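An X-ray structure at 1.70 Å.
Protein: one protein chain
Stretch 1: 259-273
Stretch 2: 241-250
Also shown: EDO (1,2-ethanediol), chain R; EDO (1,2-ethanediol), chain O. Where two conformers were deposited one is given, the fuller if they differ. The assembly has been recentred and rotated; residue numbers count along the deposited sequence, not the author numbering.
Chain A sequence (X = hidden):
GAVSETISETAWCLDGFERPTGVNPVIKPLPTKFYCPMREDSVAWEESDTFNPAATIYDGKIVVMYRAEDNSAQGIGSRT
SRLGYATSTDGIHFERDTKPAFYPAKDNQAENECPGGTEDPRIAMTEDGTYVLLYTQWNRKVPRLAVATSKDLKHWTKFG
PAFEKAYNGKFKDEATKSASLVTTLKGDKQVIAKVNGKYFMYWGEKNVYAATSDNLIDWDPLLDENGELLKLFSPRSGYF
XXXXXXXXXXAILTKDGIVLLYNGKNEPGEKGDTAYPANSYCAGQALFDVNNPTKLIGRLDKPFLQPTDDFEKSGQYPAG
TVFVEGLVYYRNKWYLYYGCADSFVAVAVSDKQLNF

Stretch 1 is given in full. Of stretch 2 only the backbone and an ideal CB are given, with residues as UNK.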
ATOM      1  N   VAL A 259      -6.004   9.030  10.496  1.00 12.14           N
ATOM      2  CA  VAL A 259      -6.398   7.635  10.452  1.00 11.98           C
ATOM      3  C   VAL A 259      -5.431   6.863   9.557  1.00 11.43           C
ATOM      4  O   VAL A 259      -5.235   7.227   8.404  1.00 11.06           O
ATOM      5  CB  VAL A 259      -7.840   7.476   9.912  1.00 12.12           C
ATOM      6  CG1 VAL A 259      -8.237   6.002   9.887  1.00 12.64           C
ATOM      7  CG2 VAL A 259      -8.829   8.292  10.774  1.00 12.43           C
ATOM      8  N   LEU A 260      -4.844   5.795  10.101  1.00 11.50           N
ATOM      9  CA  LEU A 260      -3.944   4.925   9.355  1.00 11.35           C
ATOM     10  C   LEU A 260      -4.510   3.519   9.292  1.00 11.55           C
ATOM     11  O   LEU A 260      -4.657   2.868  10.318  1.00 11.72           O
ATOM     12  CB  LEU A 260      -2.558   4.901  10.002  1.00 11.27           C
ATOM     13  CG  LEU A 260      -1.518   3.947   9.411  1.00 11.29           C
ATOM     14  CD1 LEU A 260      -1.126   4.422   7.975  1.00 11.22           C
ATOM     15  CD2 LEU A 260      -0.261   3.757  10.351  1.00 11.61           C
ATOM     16  N   LEU A 261      -4.856   3.066   8.089  1.00 11.40           N
ATOM     17  CA  LEU A 261      -5.192   1.679   7.860  1.00 11.37           C
ATOM     18  C   LEU A 261      -3.887   0.901   7.675  1.00 11.33           C
ATOM     19  O   LEU A 261      -2.981   1.332   6.959  1.00 11.86           O
ATOM     20  CB  LEU A 261      -6.088   1.520   6.626  1.00 11.35           C
ATOM     21  CG  LEU A 261      -7.598   1.714   6.791  1.00 11.56           C
ATOM     22  CD1 LEU A 261      -7.970   3.110   7.334  1.00 11.70           C
ATOM     23  CD2 LEU A 261      -8.378   1.465   5.491  1.00 11.87           C
ATOM     24  N   TYR A 262      -3.794  -0.242   8.341  1.00 11.65           N
ATOM     25  CA  TYR A 262      -2.572  -1.051   8.283  1.00 11.60           C
ATOM     26  C   TYR A 262      -2.921  -2.528   8.353  1.00 11.75           C
ATOM     27  O   TYR A 262      -4.072  -2.903   8.619  1.00 12.07           O
ATOM     28  CB  TYR A 262      -1.596  -0.602   9.378  1.00 11.99           C
ATOM     29  CG  TYR A 262      -1.971  -1.008  10.782  1.00 12.55           C
ATOM     30  CD1 TYR A 262      -2.811  -0.208  11.567  1.00 12.63           C
ATOM     31  CD2 TYR A 262      -1.486  -2.189  11.350  1.00 13.12           C
ATOM     32  CE1 TYR A 262      -3.149  -0.571  12.834  1.00 13.22           C
ATOM     33  CE2 TYR A 262      -1.822  -2.556  12.640  1.00 12.94           C
ATOM     34  CZ  TYR A 262      -2.657  -1.742  13.382  1.00 13.27           C
ATOM     35  OH  TYR A 262      -3.005  -2.083  14.655  1.00 14.05           O
ATOM     36  N   ASN A 263      -1.918  -3.347   8.090  1.00 11.82           N
ATOM     37  CA  ASN A 263      -2.026  -4.782   7.977  1.00 12.34           C
ATOM     38  C   ASN A 263      -1.259  -5.474   9.094  1.00 13.09           C
ATOM     39  O   ASN A 263      -0.056  -5.262   9.250  1.00 13.38           O
ATOM     40  CB  ASN A 263      -1.474  -5.174   6.621  1.00 12.29           C
ATOM     41  CG  ASN A 263      -2.272  -4.538   5.488  1.00 12.16           C
ATOM     42  OD1 ASN A 263      -3.432  -4.904   5.283  1.00 12.33           O
ATOM     43  ND2 ASN A 263      -1.681  -3.557   4.781  1.00 11.70           N
ATOM     44  N   GLY A 264      -1.975  -6.254   9.879  1.00 13.97           N
ATOM     45  CA  GLY A 264      -1.397  -6.981  11.010  1.00 14.42           C
ATOM     46  C   GLY A 264      -1.189  -8.424  10.674  1.00 15.41           C
ATOM     47  O   GLY A 264      -2.116  -9.072  10.197  1.00 17.29           O
ATOM     48  N   LYS A 265       0.003  -8.951  10.936  1.00 15.31           N
ATOM     49  CA  LYS A 265       0.230 -10.379  10.787  1.00 15.30           C
ATOM     50  C   LYS A 265       0.129 -11.034  12.173  1.00 15.67           C
ATOM     51  O   LYS A 265       0.778 -10.584  13.116  1.00 15.26           O
ATOM     52  CB  LYS A 265       1.594 -10.668  10.188  1.00 15.39           C
ATOM     53  CG  LYS A 265       1.849 -12.179  10.009  1.00 15.83           C
ATOM     54  CD  LYS A 265       3.168 -12.472   9.290  1.00 16.10           C
ATOM     55  CE  LYS A 265       3.494 -13.956   9.302  1.00 17.05           C
ATOM     56  NZ  LYS A 265       4.810 -14.242   8.585  1.00 17.37           N
ATOM     57  N   ASN A 266      -0.655 -12.107  12.263  1.00 16.14           N
ATOM     58  CA  ASN A 266      -0.912 -12.804  13.530  1.00 17.20           C
ATOM     59  C   ASN A 266       0.173 -13.818  13.885  1.00 18.86           C
ATOM     60  O   ASN A 266       0.470 -14.741  13.138  1.00 18.60           O
ATOM     61  CB  ASN A 266      -2.291 -13.474  13.464  1.00 17.51           C
ATOM     62  CG  ASN A 266      -2.870 -13.830  14.826  1.00 18.01           C
ATOM     63  OD1 ASN A 266      -2.565 -13.205  15.842  1.00 18.46           O
ATOM     64  ND2 ASN A 266      -3.753 -14.831  14.839  1.00 18.04           N
ATOM     65  N   GLU A 267       0.790 -13.632  15.035  1.00 19.66           N
ATOM     66  CA  GLU A 267       1.733 -14.618  15.552  1.00 21.90           C
ATOM     67  C   GLU A 267       0.977 -15.923  15.812  1.00 22.54           C
ATOM     68  O   GLU A 267      -0.126 -15.902  16.372  1.00 22.77           O
ATOM     69  CB  GLU A 267       2.373 -14.080  16.845  1.00 23.32           C
ATOM     70  CG  GLU A 267       3.533 -14.914  17.379  1.00 25.44           C
ATOM     71  CD  GLU A 267       4.730 -14.990  16.452  1.00 26.59           C
ATOM     72  OE1 GLU A 267       5.053 -14.014  15.771  1.00 27.60           O
ATOM     73  OE2 GLU A 267       5.403 -16.033  16.428  1.00 30.32           O
ATOM     74  N   PRO A 268       1.551 -17.070  15.411  1.00 23.43           N
ATOM     75  CA  PRO A 268       0.890 -18.316  15.794  1.00 24.67           C
ATOM     76  C   PRO A 268       0.856 -18.505  17.319  1.00 26.06           C
ATOM     77  O   PRO A 268       1.783 -18.071  18.012  1.00 26.05           O
ATOM     78  CB  PRO A 268       1.776 -19.403  15.171  1.00 25.22           C
ATOM     79  CG  PRO A 268       2.539 -18.724  14.074  1.00 24.44           C
ATOM     80  CD  PRO A 268       2.741 -17.307  14.571  1.00 23.98           C
ATOM     81  N   GLY A 269      -0.201 -19.139  17.814  1.00 26.84           N
ATOM     82  CA  GLY A 269      -0.225 -19.615  19.196  1.00 29.33           C
ATOM     83  C   GLY A 269      -0.610 -18.523  20.163  1.00 29.73           C
ATOM     84  O   GLY A 269      -1.204 -17.516  19.783  1.00 27.88           O
ATOM     85  N   GLU A 270      -0.256 -18.718  21.428  1.00 31.45           N
ATOM     86  CA  GLU A 270      -0.862 -17.923  22.489  1.00 33.10           C
ATOM     87  C   GLU A 270      -0.403 -16.480  22.536  1.00 30.68           C
ATOM     88  O   GLU A 270      -1.069 -15.643  23.147  1.00 31.43           O
ATOM     89  CB  GLU A 270      -0.668 -18.601  23.857  1.00 36.74           C
ATOM     90  CG  GLU A 270      -1.473 -19.890  23.996  1.00 40.56           C
ATOM     91  CD  GLU A 270      -2.963 -19.704  23.681  1.00 42.72           C
ATOM     92  OE1 GLU A 270      -3.516 -18.629  24.012  1.00 45.97           O
ATOM     93  OE2 GLU A 270      -3.577 -20.628  23.092  1.00 46.14           O
ATOM     94  N   LYS A 271       0.710 -16.155  21.891  1.00 28.91           N
ATOM     95  CA  LYS A 271       1.172 -14.771  21.888  0.50 27.87           C
ATOM     96  C   LYS A 271       0.569 -13.959  20.733  1.00 26.15           C
ATOM     97  O   LYS A 271       0.826 -12.769  20.610  1.00 25.37           O
ATOM     98  CB  LYS A 271       2.698 -14.701  21.916  0.50 28.23           C
ATOM     99  CG  LYS A 271       3.300 -15.166  23.252  0.50 28.88           C
ATOM    100  CD  LYS A 271       2.506 -14.650  24.462  0.50 28.98           C
ATOM    101  CE  LYS A 271       3.159 -15.068  25.779  0.50 29.95           C
ATOM    102  NZ  LYS A 271       2.548 -14.428  26.987  0.50 30.23           N
ATOM    103  N   GLY A 272      -0.255 -14.608  19.910  1.00 25.00           N
ATOM    104  CA  GLY A 272      -1.124 -13.907  18.959  1.00 23.31           C
ATOM    105  C   GLY A 272      -2.545 -13.870  19.514  1.00 23.10           C
ATOM    106  O   GLY A 272      -2.756 -14.114  20.695  1.00 24.12           O
ATOM    107  N   ASP A 273      -3.511 -13.541  18.665  1.00 22.09           N
ATOM    108  CA  ASP A 273      -4.918 -13.630  18.988  1.00 22.49           C
ATOM    109  C   ASP A 273      -5.461 -14.871  18.297  1.00 23.05           C
ATOM    110  O   ASP A 273      -5.604 -14.887  17.087  1.00 21.85           O
ATOM    111  CB  ASP A 273      -5.673 -12.387  18.506  1.00 22.53           C
ATOM    112  CG  ASP A 273      -7.113 -12.362  18.981  1.00 23.50           C
ATOM    113  OD1 ASP A 273      -7.684 -13.443  19.295  1.00 23.53           O
ATOM    114  OD2 ASP A 273      -7.673 -11.256  19.042  1.00 23.69           O
ATOM    115  N   UNK A 241      -2.328  -8.158  15.328  1.00 14.95           N
ATOM    116  CA  UNK A 241      -1.098  -7.550  14.833  1.00 14.49           C
ATOM    117  C   UNK A 241       0.063  -7.784  15.794  1.00 15.21           C
ATOM    118  O   UNK A 241       0.585  -6.858  16.386  1.00 15.13           O
ATOM    119  CB  UNK A 241      -1.301  -6.050  14.611  1.00 14.49           C
ATOM    120  N   UNK A 242       0.474  -9.045  15.875  1.00 15.78           N
ATOM    121  CA  UNK A 242       1.413  -9.543  16.867  1.00 16.65           C
ATOM    122  C   UNK A 242       2.766  -9.931  16.282  1.00 17.03           C
ATOM    123  O   UNK A 242       3.726 -10.139  17.041  1.00 17.42           O
ATOM    124  CB  UNK A 242       0.805 -10.750  17.585  1.00 16.65           C
ATOM    125  N   UNK A 243       2.862 -10.045  14.953  1.00 16.76           N
ATOM    126  CA  UNK A 243       4.154 -10.251  14.299  1.00 17.49           C
ATOM    127  C   UNK A 243       4.591  -9.093  13.423  1.00 16.85           C
ATOM    128  O   UNK A 243       5.784  -8.780  13.367  1.00 17.10           O
ATOM    129  CB  UNK A 243       4.104 -11.524  13.452  1.00 17.49           C
ATOM    130  N   UNK A 244       3.639  -8.494  12.708  1.00 15.87           N
ATOM    131  CA  UNK A 244       3.924  -7.339  11.834  1.00 15.44           C
ATOM    132  C   UNK A 244       2.837  -6.295  11.972  1.00 14.80           C
ATOM    133  O   UNK A 244       1.686  -6.621  12.265  1.00 14.99           O
ATOM    134  CB  UNK A 244       4.048  -7.774  10.372  1.00 15.44           C
ATOM    135  N   UNK A 245       3.236  -5.041  11.761  1.00 14.44           N
ATOM    136  CA  UNK A 245       2.319  -3.885  11.649  1.00 14.25           C
ATOM    137  C   UNK A 245       2.718  -3.097  10.388  1.00 13.84           C
ATOM    138  O   UNK A 245       3.599  -2.225  10.423  1.00 14.38           O
ATOM    139  CB  UNK A 245       2.377  -2.999  12.895  1.00 14.25           C
ATOM    140  N   UNK A 246       2.094  -3.444   9.268  1.00 13.42           N
ATOM    141  CA  UNK A 246       2.551  -2.981   7.960  1.00 12.93           C
ATOM    142  C   UNK A 246       1.573  -1.961   7.374  1.00 12.49           C
ATOM    143  O   UNK A 246       0.379  -2.257   7.150  1.00 12.46           O
ATOM    144  CB  UNK A 246       2.719  -4.164   7.004  1.00 12.93           C
ATOM    145  N   UNK A 247       2.081  -0.762   7.115  1.00 12.36           N
ATOM    146  CA  UNK A 247       1.244   0.325   6.650  1.00 12.14           C
ATOM    147  C   UNK A 247       0.463  -0.058   5.387  1.00 12.15           C
ATOM    148  O   UNK A 247       0.936  -0.819   4.560  1.00 11.88           O
ATOM    149  CB  UNK A 247       2.102   1.564   6.385  1.00 12.14           C
ATOM    150  N   UNK A 248      -0.756   0.471   5.289  1.00 11.40           N
ATOM    151  CA  UNK A 248      -1.678   0.142   4.218  1.00 11.32           C
ATOM    152  C   UNK A 248      -1.781   1.288   3.215  1.00 10.81           C
ATOM    153  O   UNK A 248      -0.757   1.790   2.724  1.00 11.19           O
ATOM    154  CB  UNK A 248      -3.058  -0.191   4.789  1.00 11.32           C
ATOM    155  N   UNK A 249      -3.008   1.720   2.888  1.00 10.83           N
ATOM    156  CA  UNK A 249      -3.152   2.827   1.972  1.00 10.58           C
ATOM    157  C   UNK A 249      -2.697   4.157   2.580  1.00 10.62           C
ATOM    158  O   UNK A 249      -2.337   4.211   3.763  1.00 10.48           O
ATOM    159  CB  UNK A 249      -4.610   2.931   1.519  1.00 10.58           C
ATOM    160  N   UNK A 250      -2.718   5.239   1.787  1.00 10.57           N
ATOM    161  CA  UNK A 250      -2.450   6.542   2.381  1.00 10.61           C
ATOM    162  C   UNK A 250      -3.326   6.862   3.601  1.00 10.75           C
ATOM    163  O   UNK A 250      -4.513   6.454   3.674  1.00 10.55           O
ATOM    164  CB  UNK A 250      -2.644   7.627   1.320  1.00 10.61           C
TER
HETATM  165  C1  EDO R 403       5.697 -16.118  29.047  1.00 44.64           C
HETATM  166  O1  EDO R 403       5.481 -15.953  27.644  1.00 44.75           O
HETATM  167  C2  EDO R 403       4.825 -15.112  29.784  1.00 42.74           C
HETATM  168  O2  EDO R 403       3.495 -15.105  29.249  1.00 41.54           O
HETATM  169  C1  EDO O 400      -8.352  -8.442  21.256  1.00 33.54           C
HETATM  170  O1  EDO O 400      -7.801  -9.716  21.592  1.00 33.72           O
HETATM  171  C2  EDO O 400      -9.349  -8.010  22.311  1.00 36.50           C
HETATM  172  O2  EDO O 400      -8.754  -8.191  23.597  1.00 38.26           O

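Position 241 directs its CA-to-CB bond sideways, yet the ideal CB lies 3.7 Å from G264 CA and 4.0 Å from Y262 CE2. Glycine at 264 leaves room for it, and the phenol hydroxyl of Y262 offers a donor within reach, so a short acceptor such as Asp, Asn or Ser would suit. The residue is D241, whose OD2 accepts a hydrogen bond from Y262 OH at 2.6 Å, at the edge of the ring.

At position 242 the CB points toward stretch 1, 3.8 Å from E267 CB and 3.6 Å from K271 O. Little space remains, while the backbone N of E267 is a nearby donor; Ser, Thr or a small Ala would fit. It is S242, and its OG accepts from E267 N at 2.8 Å. Its own N bonds to K265 O at 3.2 Å.

Position 243 also points toward stretch 1, with its ideal CB 3.5 Å from E267 OE1. K265 supplies a positive charge and E267 a negative one, so a side chain carrying both an acceptor and a donor would serve best, although Glu or Lys could answer one of them. Q243 answers both: its OE1 accepts from K265 NZ at 2.9 Å, and its NE2 donates to E267 OE1 at 2.9 Å. Q243 N adds a 2.8 Å bond to K265 O.

Position 244 has extended backbone angles and pairs with K265, their side chains on the same face of the sheet. The ideal CB sits 3.8 Å from K265 CB, so Leu, Ile, Val or Met could lie along the aliphatic chain. L244 does so, CD1 to K265 CD being 3.7 Å.

Position 245 pairs with G264, where no side chain competes, and Y262 CE2 is 4.2 Å from the ideal CB. Beta-branched Thr or Val suits a strand; T245 brings CG2 to 4.1 Å from Y262 CE2.

Position 246 shares a face with N263 in an antiparallel pair secured by N263 N to 246 O at 2.7 Å and 246 N to N263 O at 2.8 Å. Many residues would do; E246 has an extended chain bonded elsewhere in the structure.

Position 247 points away, and a small or apolar residue would suit; C247 places SG 4.2 Å from L260 CD2.

At position 248 an ideal CB would lie 2.7 Å from L261 O, a clash, so glycine is indicated: G248.

Position 249, at phi -70°, admits proline; P249 rests CD 3.7 Å from L261 CB. Position 250 points away with no atom of stretch 1 within 5.5 Å of its ideal CB, so many residues would do; phi of -53° also suits proline, and the residue is P250, whose ring lies clear of stretch 1.

Stretch 2, residues 241-250: DSQLTECGPP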
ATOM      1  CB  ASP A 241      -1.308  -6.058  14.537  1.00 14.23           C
ATOM      2  CG  ASP A 241      -1.801  -5.250  15.745  1.00 14.47           C
ATOM      3  OD1 ASP A 241      -2.360  -5.819  16.732  1.00 15.08           O
ATOM      4  OD2 ASP A 241      -1.662  -3.993  15.681  1.00 13.84           O
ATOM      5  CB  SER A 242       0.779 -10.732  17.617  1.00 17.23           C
ATOM      6  OG  SER A 242       0.045 -11.603  16.741  1.00 17.73           O
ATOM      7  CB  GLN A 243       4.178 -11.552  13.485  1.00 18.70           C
ATOM      8  CG  GLN A 243       5.590 -11.896  13.005  1.00 20.23           C
ATOM      9  CD  GLN A 243       5.655 -13.208  12.237  1.00 21.62           C
ATOM     10  OE1 GLN A 243       6.034 -13.235  11.063  1.00 24.36           O
ATOM     11  NE2 GLN A 243       5.295 -14.291  12.891  1.00 22.65           N
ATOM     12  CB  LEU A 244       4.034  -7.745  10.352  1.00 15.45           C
ATOM     13  CG  LEU A 244       5.063  -8.805   9.953  1.00 16.09           C
ATOM     14  CD1 LEU A 244       4.813  -9.234   8.492  1.00 15.73           C
ATOM     15  CD2 LEU A 244       6.506  -8.337  10.190  1.00 15.99           C
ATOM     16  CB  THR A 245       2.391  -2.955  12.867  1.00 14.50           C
ATOM     17  OG1 THR A 245       3.751  -2.568  13.092  1.00 15.08           O
ATOM     18  CG2 THR A 245       1.847  -3.649  14.121  1.00 14.51           C
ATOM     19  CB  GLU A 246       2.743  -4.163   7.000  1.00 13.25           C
ATOM     20  CG  GLU A 246       3.289  -3.769   5.652  1.00 13.16           C
ATOM     21  CD  GLU A 246       3.867  -4.928   4.870  1.00 14.10           C
ATOM     22  OE1 GLU A 246       3.521  -6.089   5.196  1.00 14.67           O
ATOM     23  OE2 GLU A 246       4.683  -4.667   3.956  1.00 14.93           O
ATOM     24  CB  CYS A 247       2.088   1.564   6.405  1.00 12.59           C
ATOM     25  SG  CYS A 247       2.787   2.237   7.908  1.00 13.70           S
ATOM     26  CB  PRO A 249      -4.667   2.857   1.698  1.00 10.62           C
ATOM     27  CG  PRO A 249      -5.273   2.307   2.922  1.00 11.27           C
ATOM     28  CD  PRO A 249      -4.315   1.269   3.432  1.00 10.74           C
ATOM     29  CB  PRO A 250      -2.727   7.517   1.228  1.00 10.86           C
ATOM     30  CG  PRO A 250      -2.431   6.700  -0.005  1.00 10.59           C
ATOM     31  CD  PRO A 250      -2.978   5.346   0.340  1.00 10.72           C
TER
HETATM   32  O   HOH W   1      -4.304   4.451   5.766  1.00 11.74           O
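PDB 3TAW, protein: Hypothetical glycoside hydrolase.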